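Local structure of putative dehydratase (Mesorhizobium loti, 2POZ) at residues D340-S352 with G367-L379. The protein is of unknown function but belongs to the mandelate racemase/muconate lactonizing enzyme family and is probably a lyase of the dehydratase kind. Residues are numbered along the deposited sequence; the frame is centred on the assembly and turned at random.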
loop_
_atom_site.group_PDB
_atom_site.type_symbol
_atom_site.label_atom_id
_atom_site.label_comp_id
_atom_site.label_asym_id
_atom_site.label_seq_id
_atom_site.Cartn_x
_atom_site.Cartn_y
_atom_site.Cartn_z
ATOM N N ASP A 340 0.278 27.492 43.818
ATOM C CA ASP A 340 -0.916 26.886 44.399
ATOM C C ASP A 340 -0.780 26.788 45.911
ATOM O O ASP A 340 0.330 26.661 46.428
ATOM C CB ASP A 340 -1.121 25.468 43.869
ATOM C CG ASP A 340 -1.587 25.434 42.432
ATOM O OD1 ASP A 340 -1.792 26.512 41.836
ATOM O OD2 ASP A 340 -1.752 24.313 41.906
ATOM N N ASP A 341 -1.905 26.842 46.622
ATOM C CA ASP A 341 -1.858 26.698 48.068
ATOM C C ASP A 341 -1.455 25.248 48.276
ATOM O O ASP A 341 -1.930 24.364 47.559
ATOM C CB ASP A 341 -3.233 26.904 48.715
ATOM C CG ASP A 341 -3.825 28.261 48.430
ATOM O OD1 ASP A 341 -3.069 29.242 48.301
ATOM O OD2 ASP A 341 -5.061 28.338 48.354
ATOM N N GLY A 342 -0.587 24.999 49.245
ATOM C CA GLY A 342 -0.170 23.637 49.504
ATOM C C GLY A 342 0.881 23.083 48.557
ATOM O O GLY A 342 1.190 21.893 48.620
ATOM N N TYR A 343 1.422 23.916 47.672
ATOM C CA TYR A 343 2.467 23.448 46.764
ATOM C C TYR A 343 3.610 22.918 47.627
ATOM O O TYR A 343 3.990 23.546 48.620
ATOM C CB TYR A 343 3.001 24.588 45.892
ATOM C CG TYR A 343 4.320 24.251 45.215
ATOM C CD1 TYR A 343 4.378 23.336 44.159
ATOM C CD2 TYR A 343 5.515 24.820 45.659
ATOM C CE1 TYR A 343 5.599 22.997 43.564
ATOM C CE2 TYR A 343 6.739 24.487 45.074
ATOM C CZ TYR A 343 6.772 23.576 44.028
ATOM O OH TYR A 343 7.976 23.245 43.452
ATOM N N VAL A 344 4.158 21.769 47.246
ATOM C CA VAL A 344 5.253 21.170 47.988
ATOM C C VAL A 344 6.548 21.133 47.190
ATOM O O VAL A 344 6.634 20.460 46.162
ATOM C CB VAL A 344 4.912 19.719 48.411
ATOM C CG1 VAL A 344 6.119 19.076 49.103
ATOM C CG2 VAL A 344 3.707 19.723 49.333
ATOM N N GLU A 345 7.558 21.856 47.666
ATOM C CA GLU A 345 8.858 21.859 47.008
ATOM C C GLU A 345 9.585 20.586 47.443
ATOM O O GLU A 345 9.898 20.414 48.620
ATOM C CB GLU A 345 9.668 23.087 47.424
ATOM C CG GLU A 345 11.033 23.156 46.757
ATOM C CD GLU A 345 10.941 23.036 45.243
ATOM O OE1 GLU A 345 10.357 23.943 44.614
ATOM O OE2 GLU A 345 11.444 22.029 44.690
ATOM N N VAL A 346 9.848 19.691 46.495
ATOM C CA VAL A 346 10.516 18.430 46.809
ATOM C C VAL A 346 12.038 18.504 46.714
ATOM O O VAL A 346 12.735 17.609 47.180
ATOM C CB VAL A 346 10.028 17.287 45.873
ATOM C CG1 VAL A 346 8.510 17.155 45.955
ATOM C CG2 VAL A 346 10.463 17.569 44.440
ATOM N N LEU A 347 12.561 19.567 46.117
ATOM C CA LEU A 347 14.007 19.677 45.975
ATOM C C LEU A 347 14.627 20.771 46.816
ATOM O O LEU A 347 14.035 21.829 47.021
ATOM C CB LEU A 347 14.382 19.914 44.511
ATOM C CG LEU A 347 14.021 18.812 43.515
ATOM C CD1 LEU A 347 14.604 19.167 42.157
ATOM C CD2 LEU A 347 14.564 17.474 44.003
ATOM N N GLU A 348 15.838 20.511 47.291
ATOM C CA GLU A 348 16.554 21.488 48.091
ATOM C C GLU A 348 17.057 22.568 47.139
ATOM O O GLU A 348 17.135 23.749 47.488
ATOM C CB GLU A 348 17.737 20.820 48.792
ATOM C CG GLU A 348 18.296 21.636 49.929
ATOM C CD GLU A 348 17.327 21.725 51.085
ATOM O OE1 GLU A 348 17.061 20.671 51.712
ATOM O OE2 GLU A 348 16.829 22.840 51.358
ATOM N N ASN A 349 17.373 22.147 45.920
ATOM C CA ASN A 349 17.894 23.043 44.898
ATOM C C ASN A 349 17.097 22.935 43.601
ATOM O O ASN A 349 17.596 22.443 42.588
ATOM C CB ASN A 349 19.352 22.690 44.643
ATOM C CG ASN A 349 19.631 21.218 44.886
ATOM O OD1 ASN A 349 19.019 20.342 44.262
ATOM N ND2 ASN A 349 20.549 20.934 45.807
ATOM N N PRO A 350 15.841 23.398 43.617
ATOM C CA PRO A 350 15.019 23.326 42.411
ATOM C C PRO A 350 15.621 24.168 41.294
ATOM O O PRO A 350 16.327 25.141 41.551
ATOM C CB PRO A 350 13.669 23.855 42.887
ATOM C CG PRO A 350 14.059 24.844 43.936
ATOM C CD PRO A 350 15.143 24.124 44.692
ATOM N N PRO A 351 15.363 23.796 40.035
ATOM C CA PRO A 351 15.914 24.569 38.921
ATOM C C PRO A 351 15.184 25.905 38.842
ATOM O O PRO A 351 13.965 25.953 38.982
ATOM C CB PRO A 351 15.635 23.672 37.720
ATOM C CG PRO A 351 14.327 23.043 38.086
ATOM C CD PRO A 351 14.533 22.680 39.546
ATOM N N SER A 352 15.914 26.991 38.636
ATOM C CA SER A 352 15.253 28.287 38.552
ATOM C C SER A 352 15.276 28.858 37.139
ATOM O O SER A 352 16.338 28.996 36.536
ATOM C CB SER A 352 15.892 29.281 39.530
ATOM O OG SER A 352 17.263 29.485 39.240
ATOM N N GLY A 367 21.077 15.420 39.672
ATOM C CA GLY A 367 21.387 16.769 40.109
ATOM C C GLY A 367 20.287 17.341 40.981
ATOM O O GLY A 367 20.153 18.557 41.100
ATOM N N ALA A 368 19.515 16.455 41.603
ATOM C CA ALA A 368 18.407 16.850 42.455
ATOM C C ALA A 368 18.509 16.232 43.844
ATOM O O ALA A 368 18.665 15.019 43.982
ATOM C CB ALA A 368 17.100 16.438 41.805
ATOM N N VAL A 369 18.420 17.071 44.870
ATOM C CA VAL A 369 18.489 16.605 46.253
ATOM C C VAL A 369 17.110 16.782 46.893
ATOM O O VAL A 369 16.596 17.899 46.983
ATOM C CB VAL A 369 19.530 17.413 47.068
ATOM C CG1 VAL A 369 19.688 16.808 48.458
ATOM C CG2 VAL A 369 20.867 17.431 46.340
ATOM N N LEU A 370 16.517 15.677 47.327
ATOM C CA LEU A 370 15.200 15.708 47.944
ATOM C C LEU A 370 15.223 16.340 49.334
ATOM O O LEU A 370 16.235 16.297 50.035
ATOM C CB LEU A 370 14.641 14.289 48.067
ATOM C CG LEU A 370 14.307 13.492 46.806
ATOM C CD1 LEU A 370 14.005 12.057 47.198
ATOM C CD2 LEU A 370 13.115 14.108 46.089
ATOM N N ILE A 371 14.104 16.946 49.714
ATOM C CA ILE A 371 13.968 17.530 51.039
ATOM C C ILE A 371 13.069 16.518 51.724
ATOM O O ILE A 371 11.845 16.589 51.626
ATOM C CB ILE A 371 13.268 18.905 51.001
ATOM C CG1 ILE A 371 14.056 19.866 50.109
ATOM C CG2 ILE A 371 13.167 19.469 52.414
ATOM C CD1 ILE A 371 13.465 21.271 50.029
ATOM N N LYS A 372 13.691 15.553 52.393
ATOM C CA LYS A 372 12.955 14.493 53.060
ATOM C C LYS A 372 11.840 14.981 53.975
ATOM O O LYS A 372 10.770 14.380 54.016
ATOM C CB LYS A 372 13.919 13.584 53.833
ATOM C CG LYS A 372 14.959 12.887 52.945
ATOM C CD LYS A 372 14.315 12.008 51.861
ATOM C CE LYS A 372 13.810 10.672 52.403
ATOM N NZ LYS A 372 12.748 10.830 53.431
ATOM N N ARG A 373 12.075 16.066 54.705
ATOM C CA ARG A 373 11.042 16.577 55.601
ATOM C C ARG A 373 9.768 16.959 54.852
ATOM O O ARG A 373 8.669 16.853 55.397
ATOM C CB ARG A 373 11.540 17.798 56.379
ATOM C CG ARG A 373 10.420 18.487 57.156
ATOM C CD ARG A 373 10.868 19.754 57.867
ATOM N NE ARG A 373 9.723 20.493 58.405
ATOM C CZ ARG A 373 9.822 21.556 59.199
ATOM N NH1 ARG A 373 11.016 22.007 59.551
ATOM N NH2 ARG A 373 8.729 22.170 59.641
ATOM N N ASN A 374 9.907 17.396 53.604
ATOM C CA ASN A 374 8.739 17.802 52.827
ATOM C C ASN A 374 7.934 16.665 52.206
ATOM O O ASN A 374 6.730 16.801 52.002
ATOM C CB ASN A 374 9.151 18.795 51.742
ATOM C CG ASN A 374 9.476 20.161 52.309
ATOM O OD1 ASN A 374 9.334 20.384 53.512
ATOM N ND2 ASN A 374 9.905 21.083 51.452
ATOM N N ILE A 375 8.585 15.543 51.913
ATOM C CA ILE A 375 7.874 14.428 51.301
ATOM C C ILE A 375 7.518 13.304 52.274
ATOM O O ILE A 375 6.594 12.530 52.020
ATOM C CB ILE A 375 8.681 13.819 50.129
ATOM C CG1 ILE A 375 9.984 13.204 50.652
ATOM C CG2 ILE A 375 8.966 14.891 49.078
ATOM C CD1 ILE A 375 10.803 12.506 49.593
ATOM N N GLU A 376 8.249 13.211 53.384
ATOM C CA GLU A 376 7.996 12.168 54.373
ATOM C C GLU A 376 6.528 12.075 54.808
ATOM O O GLU A 376 6.007 10.976 54.993
ATOM C CB GLU A 376 8.901 12.375 55.591
ATOM C CG GLU A 376 8.841 11.265 56.632
ATOM C CD GLU A 376 9.135 9.888 56.055
ATOM O OE1 GLU A 376 9.955 9.786 55.111
ATOM O OE2 GLU A 376 8.553 8.902 56.563
ATOM N N PRO A 377 5.839 13.224 54.972
ATOM C CA PRO A 377 4.431 13.189 55.382
ATOM C C PRO A 377 3.553 12.477 54.352
ATOM O O PRO A 377 2.441 12.043 54.659
ATOM C CB PRO A 377 4.061 14.671 55.494
ATOM C CG PRO A 377 5.350 15.318 55.865
ATOM C CD PRO A 377 6.340 14.609 54.952
ATOM N N TYR A 378 4.064 12.352 53.133
ATOM C CA TYR A 378 3.312 11.726 52.057
ATOM C C TYR A 378 3.740 10.291 51.731
ATOM O O TYR A 378 3.309 9.709 50.726
ATOM C CB TYR A 378 3.389 12.630 50.825
ATOM C CG TYR A 378 2.783 13.993 51.095
ATOM C CD1 TYR A 378 1.400 14.153 51.225
ATOM C CD2 TYR A 378 3.596 15.111 51.302
ATOM C CE1 TYR A 378 0.842 15.398 51.560
ATOM C CE2 TYR A 378 3.050 16.349 51.637
ATOM C CZ TYR A 378 1.674 16.484 51.765
ATOM O OH TYR A 378 1.145 17.710 52.108
ATOM N N LEU A 379 4.576 9.719 52.596
ATOM C CA LEU A 379 5.026 8.342 52.425
ATOM C C LEU A 379 3.767 7.505 52.274
ATOM O O LEU A 379 2.892 7.551 53.125
ATOM C CB LEU A 379 5.810 7.886 53.660
ATOM C CG LEU A 379 6.412 6.479 53.631
ATOM C CD1 LEU A 379 7.421 6.361 52.474
ATOM C CD2 LEU A 379 7.097 6.201 54.971
HETATM O O HOH W 1 0.578 20.251 50.471
#
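The amide of N374 reaches across to the backbone of E345. N374 ND2 donates to E345 O at 2.9 Å, nearly straight (171°) and in the carbonyl plane. N374 CG lies anti to the carbonyl carbon (chi1 -73°), and this brings ND2 within bonding distance of E345 O. The side chains of V344 and N374 run past each other in opposite directions, V344 CG1 lying near N374 CB; the other branch, V344 CG2, meets CE2 of the Y378 ring obliquely at 4.1 Å. Without the amide, as with an alanine at N374, E345 O would probably lose this donor and the tie between the loop and helix 372-375 would weaken. A single beta bridge pairs L347 with L370. Here I371 N donates to V346 O, and E348 N to V369 O at 2.7 Å. The bridge joins the loop before strand 353-354 to the segment that leads from the C-terminal barrel domain of this enolase-superfamily fold back to strand 379-383, in the sheet with strands 5-12 and 21-27. The side chains of I371 and E348 cross at about a right angle, I371 CG1 lying 3.5 Å from E348 OE1. Those of V346 and I375 do likewise, and both touch L22. L347 CD2 packs on A368 CB at 3.5 Å.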